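Local coordinates for peptidase S15/CocE/NonD (Thaumarchaeota archaeon SCGC AB-539-E09, PDB 4PF1), which is an aminopeptidase of the S15 (X-Pro dipeptidyl-peptidase) family, a serine peptidase with an alpha/beta-hydrolase fold, at residues P209-Q214 with E251-W256; K257-H262 with S267-Q272. All coordinates share one frame; numbering follows the deposited sequence.

In the fold
Helix 254-261 ties the two contacts together: its N-terminal end packs on helix 204-215 in contact 1, and its C-terminal end meets helix 267-270 in contact 2. Their centres lie about 14 Å apart, each about 19 Å from the chain's centre. They touch through a probable hydrogen bond of 2.8 Å from K257 NZ to E251 O and through packing of F255 CZ on W269 CH2 at 4.0 Å. Both belong to the mainly helical region inserted between strands 178-184 and 287-292 of the alpha/beta-hydrolase sheet; the likely catalytic triad is S161, D295 and H328. The N-terminal arm of the second subunit reaches both, bringing F23 to contact 1 and E13 and D18 to contact 2.

Contact 1: P209-Q214 with E251-W256; sequences PYAYNQ and ESIGFW
A211 meets I253 and F255 in a contact made by van der Waals packing, mostly apolar, with no hydrogen bond between 209-214 and 251-256. Among the aliphatic groups, I253, at the N-cap position of helix 254-261, works with both its branches, and A211 contributes about as much surface. I253 CG2 lies 3.8 Å from A211 O and 4.3 Å from A211 CB. With CG1 anti to the carbonyl carbon (chi1 -73°), the longer branch is carried to the Y212 ring.

Two aromatic rings take part. I253 CD1 comes obliquely to Y212, 3.9 Å from CD2, and the same tyrosine ring meets F23 of the second subunit at about a right angle. F255 turns its edge to helix 204-215: A211 CB sits near the ring plane, 4.3 Å from CD2, and W196 adds an edge-to-face partner.

A polar tie between these helices lies just beyond 209-214, where E215 OE1 accepts a hydrogen bond from F255 N. The small methyl of A211 lets A211 CA and F255 CA approach to 6.3 Å; between the two segments the fit rests on shape, with the directed bond supplied by E215, and I253 and Y212 extend it to the subunit interface.

Contact 2: K257-H262 with S267-Q272; sequences KKLAAH and SFWQQQ
H262, just past helix 254-261, opens the turn to helix 267-270 in the mainly helical insertion, its CA 7.2 Å from F268 CA and its carbonyl facing W269. W269 NE1 donates a hydrogen bond of 2.9 Å to H262 O, nearly straight at 165°, in the indole plane and on an oxygen lone pair.

The H262 imidazole and F268 ring form an offset stack, planes nearly parallel (7° apart), centroids 4.4 Å apart. F268 CB stands over the imidazole centre at 3.5 Å (CH-pi), and with CG anti to the backbone N (chi1 174°) the phenyl turns a face to H262 CD2, which lies over it near CG. Q272 NE2 lies over the other phenyl face while donating to F268 O. K258 crosses the F268 side chain at about a right angle, CD approaching CZ obliquely at 3.8 Å, and ends in a salt bridge to D18 of the second subunit. L259 CD2 packs on the indole edge, 4.0 Å from W269 CZ2.

With an alanine in place of F268, the imidazole would probably lose its stacking partner and the K258 methylenes their ring. Acidic D266 at ND1 and E13 of the second subunit at NE2 would be expected to raise the imidazole pKa.

Contact 1: P209-Q214 with E251-W256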
loop_
_atom_site.group_PDB
_atom_site.type_symbol
_atom_site.label_atom_id
_atom_site.label_comp_id
_atom_site.label_asym_id
_atom_site.label_seq_id
_atom_site.Cartn_x
_atom_site.Cartn_y
_atom_site.Cartn_z
ATOM N N PRO A 209 -14.728 -11.853 24.731
ATOM C CA PRO A 209 -13.863 -10.667 24.922
ATOM C C PRO A 209 -14.653 -9.396 25.244
ATOM O O PRO A 209 -14.208 -8.595 26.066
ATOM C CB PRO A 209 -13.127 -10.536 23.580
ATOM C CG PRO A 209 -13.229 -11.885 22.951
ATOM C CD PRO A 209 -14.562 -12.413 23.375
ATOM N N TYR A 210 -15.841 -9.233 24.626
ATOM C CA TYR A 210 -16.709 -8.071 24.831
ATOM C C TYR A 210 -17.272 -8.032 26.261
ATOM O O TYR A 210 -17.237 -6.976 26.889
ATOM C CB TYR A 210 -17.846 -8.051 23.798
ATOM C CG TYR A 210 -18.796 -6.884 23.953
ATOM C CD1 TYR A 210 -19.975 -7.011 24.684
ATOM C CD2 TYR A 210 -18.538 -5.662 23.336
ATOM C CE1 TYR A 210 -20.855 -5.942 24.826
ATOM C CE2 TYR A 210 -19.418 -4.588 23.464
ATOM C CZ TYR A 210 -20.577 -4.735 24.208
ATOM O OH TYR A 210 -21.452 -3.689 24.336
ATOM N N ALA A 211 -17.791 -9.173 26.772
ATOM C CA ALA A 211 -18.307 -9.242 28.145
ATOM C C ALA A 211 -17.182 -8.960 29.148
ATOM O O ALA A 211 -17.398 -8.239 30.113
ATOM C CB ALA A 211 -18.931 -10.606 28.414
ATOM N N TYR A 212 -15.962 -9.458 28.864
ATOM C CA TYR A 212 -14.779 -9.242 29.699
ATOM C C TYR A 212 -14.416 -7.760 29.755
ATOM O O TYR A 212 -14.311 -7.208 30.838
ATOM C CB TYR A 212 -13.592 -10.060 29.154
ATOM C CG TYR A 212 -12.393 -10.122 30.075
ATOM C CD1 TYR A 212 -11.402 -9.144 30.030
ATOM C CD2 TYR A 212 -12.204 -11.202 30.933
ATOM C CE1 TYR A 212 -10.275 -9.217 30.849
ATOM C CE2 TYR A 212 -11.076 -11.292 31.749
ATOM C CZ TYR A 212 -10.115 -10.296 31.705
ATOM O OH TYR A 212 -9.006 -10.376 32.513
ATOM N N ASN A 213 -14.229 -7.119 28.581
ATOM C CA ASN A 213 -13.832 -5.714 28.464
ATOM C C ASN A 213 -14.858 -4.757 29.074
ATOM O O ASN A 213 -14.485 -3.891 29.860
ATOM C CB ASN A 213 -13.575 -5.349 26.984
ATOM C CG ASN A 213 -12.358 -6.017 26.394
ATOM O OD1 ASN A 213 -11.427 -6.401 27.100
ATOM N ND2 ASN A 213 -12.340 -6.178 25.078
ATOM N N GLN A 214 -16.140 -4.927 28.740
ATOM C CA GLN A 214 -17.212 -4.055 29.228
ATOM C C GLN A 214 -17.633 -4.346 30.683
ATOM O O GLN A 214 -18.290 -3.494 31.292
ATOM C CB GLN A 214 -18.457 -4.170 28.316
ATOM C CG GLN A 214 -18.247 -3.684 26.874
ATOM C CD GLN A 214 -18.050 -2.191 26.779
ATOM O OE1 GLN A 214 -16.976 -1.712 26.420
ATOM N NE2 GLN A 214 -19.086 -1.425 27.082
ATOM N N GLU A 251 -15.813 -16.214 35.819
ATOM C CA GLU A 251 -16.859 -16.775 36.681
ATOM C C GLU A 251 -17.681 -15.692 37.411
ATOM O O GLU A 251 -18.861 -15.912 37.672
ATOM C CB GLU A 251 -16.260 -17.755 37.707
ATOM C CG GLU A 251 -15.805 -19.077 37.101
ATOM C CD GLU A 251 -14.388 -19.116 36.551
ATOM O OE1 GLU A 251 -13.756 -18.042 36.429
ATOM O OE2 GLU A 251 -13.907 -20.230 36.245
ATOM N N SER A 252 -17.064 -14.523 37.706
ATOM C CA SER A 252 -17.708 -13.411 38.421
ATOM C C SER A 252 -18.325 -12.346 37.474
ATOM O O SER A 252 -19.017 -11.438 37.951
ATOM C CB SER A 252 -16.712 -12.744 39.368
ATOM O OG SER A 252 -15.618 -12.188 38.655
ATOM N N ILE A 253 -18.075 -12.450 36.152
ATOM C CA ILE A 253 -18.632 -11.507 35.168
ATOM C C ILE A 253 -20.098 -11.908 34.890
ATOM O O ILE A 253 -20.363 -13.027 34.447
ATOM C CB ILE A 253 -17.744 -11.424 33.889
ATOM C CG1 ILE A 253 -16.438 -10.643 34.193
ATOM C CG2 ILE A 253 -18.504 -10.783 32.710
ATOM C CD1 ILE A 253 -15.256 -11.027 33.361
ATOM N N GLY A 254 -21.016 -10.998 35.223
ATOM C CA GLY A 254 -22.465 -11.188 35.160
ATOM C C GLY A 254 -23.068 -11.678 33.859
ATOM O O GLY A 254 -23.913 -12.579 33.881
ATOM N N PHE A 255 -22.681 -11.070 32.713
ATOM C CA PHE A 255 -23.256 -11.464 31.426
ATOM C C PHE A 255 -22.823 -12.870 31.005
ATOM O O PHE A 255 -23.618 -13.563 30.371
ATOM C CB PHE A 255 -22.965 -10.445 30.312
ATOM C CG PHE A 255 -23.797 -10.664 29.068
ATOM C CD1 PHE A 255 -25.183 -10.786 29.147
ATOM C CD2 PHE A 255 -23.195 -10.772 27.818
ATOM C CE1 PHE A 255 -25.949 -11.000 27.998
ATOM C CE2 PHE A 255 -23.964 -10.988 26.671
ATOM C CZ PHE A 255 -25.334 -11.103 26.769
ATOM N N TRP A 256 -21.596 -13.315 31.383
ATOM C CA TRP A 256 -21.155 -14.686 31.086
ATOM C C TRP A 256 -22.009 -15.692 31.872
ATOM O O TRP A 256 -22.406 -16.722 31.321
ATOM C CB TRP A 256 -19.654 -14.898 31.383
ATOM C CG TRP A 256 -19.245 -16.348 31.429
ATOM C CD1 TRP A 256 -18.758 -17.026 32.507
ATOM C CD2 TRP A 256 -19.415 -17.324 30.385
ATOM N NE1 TRP A 256 -18.561 -18.350 32.186
ATOM C CE2 TRP A 256 -18.972 -18.564 30.895
ATOM C CE3 TRP A 256 -19.898 -17.269 29.065
ATOM C CZ2 TRP A 256 -18.961 -19.732 30.121
ATOM C CZ3 TRP A 256 -19.886 -18.426 28.298
ATOM C CH2 TRP A 256 -19.427 -19.640 28.828
#

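Contact 2: K257-H262 with S267-Q272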
loop_
_atom_site.group_PDB
_atom_site.type_symbol
_atom_site.label_atom_id
_atom_site.label_comp_id
_atom_site.label_asym_id
_atom_site.label_seq_id
_atom_site.Cartn_x
_atom_site.Cartn_y
_atom_site.Cartn_z
ATOM N N LYS A 257 -22.316 -15.368 33.149
ATOM C CA LYS A 257 -23.172 -16.187 34.014
ATOM C C LYS A 257 -24.555 -16.342 33.377
ATOM O O LYS A 257 -25.103 -17.438 33.381
ATOM C CB LYS A 257 -23.287 -15.571 35.420
ATOM C CG LYS A 257 -21.965 -15.534 36.189
ATOM C CD LYS A 257 -22.103 -14.819 37.536
ATOM C CE LYS A 257 -22.384 -15.766 38.681
ATOM N NZ LYS A 257 -21.192 -16.578 39.042
ATOM N N LYS A 258 -25.072 -15.260 32.755
ATOM C CA LYS A 258 -26.354 -15.258 32.039
ATOM C C LYS A 258 -26.280 -16.116 30.761
ATOM O O LYS A 258 -27.197 -16.892 30.497
ATOM C CB LYS A 258 -26.776 -13.822 31.688
ATOM C CG LYS A 258 -27.165 -12.975 32.899
ATOM C CD LYS A 258 -27.262 -11.503 32.530
ATOM C CE LYS A 258 -27.596 -10.638 33.720
ATOM N NZ LYS A 258 -27.487 -9.192 33.395
ATOM N N LEU A 259 -25.180 -15.978 29.974
ATOM C CA LEU A 259 -24.976 -16.736 28.729
ATOM C C LEU A 259 -24.876 -18.245 29.001
ATOM O O LEU A 259 -25.507 -19.037 28.295
ATOM C CB LEU A 259 -23.709 -16.255 27.982
ATOM C CG LEU A 259 -23.767 -14.871 27.320
ATOM C CD1 LEU A 259 -22.366 -14.366 26.996
ATOM C CD2 LEU A 259 -24.621 -14.888 26.055
ATOM N N ALA A 260 -24.097 -18.633 30.037
ATOM C CA ALA A 260 -23.894 -20.032 30.424
ATOM C C ALA A 260 -25.167 -20.656 31.013
ATOM O O ALA A 260 -25.427 -21.836 30.768
ATOM C CB ALA A 260 -22.751 -20.138 31.425
ATOM N N ALA A 261 -25.952 -19.874 31.789
ATOM C CA ALA A 261 -27.198 -20.353 32.407
ATOM C C ALA A 261 -28.362 -20.397 31.404
ATOM O O ALA A 261 -29.323 -21.132 31.628
ATOM C CB ALA A 261 -27.574 -19.474 33.592
ATOM N N HIS A 262 -28.281 -19.618 30.303
ATOM C CA HIS A 262 -29.359 -19.584 29.310
ATOM C C HIS A 262 -28.849 -19.885 27.873
ATOM O O HIS A 262 -28.903 -18.997 27.015
ATOM C CB HIS A 262 -30.093 -18.225 29.355
ATOM C CG HIS A 262 -30.615 -17.859 30.710
ATOM N ND1 HIS A 262 -31.679 -18.535 31.281
ATOM C CD2 HIS A 262 -30.201 -16.896 31.566
ATOM C CE1 HIS A 262 -31.876 -17.966 32.460
ATOM N NE2 HIS A 262 -31.010 -16.977 32.676
ATOM N N SER A 267 -37.243 -18.116 28.748
ATOM C CA SER A 267 -37.925 -16.904 29.218
ATOM C C SER A 267 -36.992 -15.686 29.274
ATOM O O SER A 267 -37.440 -14.578 28.996
ATOM C CB SER A 267 -38.548 -17.138 30.590
ATOM O OG SER A 267 -37.559 -17.395 31.575
ATOM N N PHE A 268 -35.697 -15.896 29.622
ATOM C CA PHE A 268 -34.692 -14.829 29.724
ATOM C C PHE A 268 -34.509 -14.083 28.393
ATOM O O PHE A 268 -34.403 -12.853 28.392
ATOM C CB PHE A 268 -33.338 -15.400 30.206
ATOM C CG PHE A 268 -32.192 -14.412 30.217
ATOM C CD1 PHE A 268 -32.042 -13.507 31.262
ATOM C CD2 PHE A 268 -31.247 -14.404 29.196
ATOM C CE1 PHE A 268 -30.984 -12.590 31.270
ATOM C CE2 PHE A 268 -30.190 -13.488 29.204
ATOM C CZ PHE A 268 -30.061 -12.593 30.245
ATOM N N TRP A 269 -34.443 -14.827 27.274
ATOM C CA TRP A 269 -34.233 -14.245 25.950
ATOM C C TRP A 269 -35.547 -13.813 25.299
ATOM O O TRP A 269 -35.574 -12.790 24.614
ATOM C CB TRP A 269 -33.484 -15.227 25.042
ATOM C CG TRP A 269 -32.079 -15.520 25.482
ATOM C CD1 TRP A 269 -31.590 -16.716 25.921
ATOM C CD2 TRP A 269 -30.975 -14.601 25.508
ATOM N NE1 TRP A 269 -30.252 -16.600 26.221
ATOM C CE2 TRP A 269 -29.845 -15.314 25.967
ATOM C CE3 TRP A 269 -30.825 -13.244 25.163
ATOM C CZ2 TRP A 269 -28.587 -14.716 26.109
ATOM C CZ3 TRP A 269 -29.577 -12.651 25.307
ATOM C CH2 TRP A 269 -28.478 -13.381 25.779
ATOM N N GLN A 270 -36.630 -14.587 25.507
ATOM C CA GLN A 270 -37.952 -14.284 24.944
ATOM C C GLN A 270 -38.497 -12.936 25.469
ATOM O O GLN A 270 -39.044 -12.157 24.686
ATOM C CB GLN A 270 -38.946 -15.419 25.245
ATOM C CG GLN A 270 -38.658 -16.703 24.470
ATOM C CD GLN A 270 -39.713 -17.753 24.689
ATOM O OE1 GLN A 270 -40.834 -17.647 24.190
ATOM N NE2 GLN A 270 -39.365 -18.809 25.413
ATOM N N GLN A 271 -38.300 -12.653 26.776
ATOM C CA GLN A 271 -38.757 -11.412 27.426
ATOM C C GLN A 271 -37.921 -10.182 27.024
ATOM O O GLN A 271 -38.380 -9.052 27.216
ATOM C CB GLN A 271 -38.722 -11.563 28.955
ATOM C CG GLN A 271 -39.886 -12.354 29.535
ATOM C CD GLN A 271 -39.740 -12.544 31.026
ATOM O OE1 GLN A 271 -39.622 -11.584 31.798
ATOM N NE2 GLN A 271 -39.761 -13.791 31.465
ATOM N N GLN A 272 -36.692 -10.394 26.511
ATOM C CA GLN A 272 -35.788 -9.298 26.148
ATOM C C GLN A 272 -35.818 -8.936 24.652
ATOM O O GLN A 272 -35.238 -7.911 24.274
ATOM C CB GLN A 272 -34.355 -9.620 26.573
ATOM C CG GLN A 272 -34.109 -9.408 28.058
ATOM C CD GLN A 272 -32.691 -9.725 28.426
ATOM O OE1 GLN A 272 -31.832 -8.842 28.513
ATOM N NE2 GLN A 272 -32.407 -10.999 28.620
#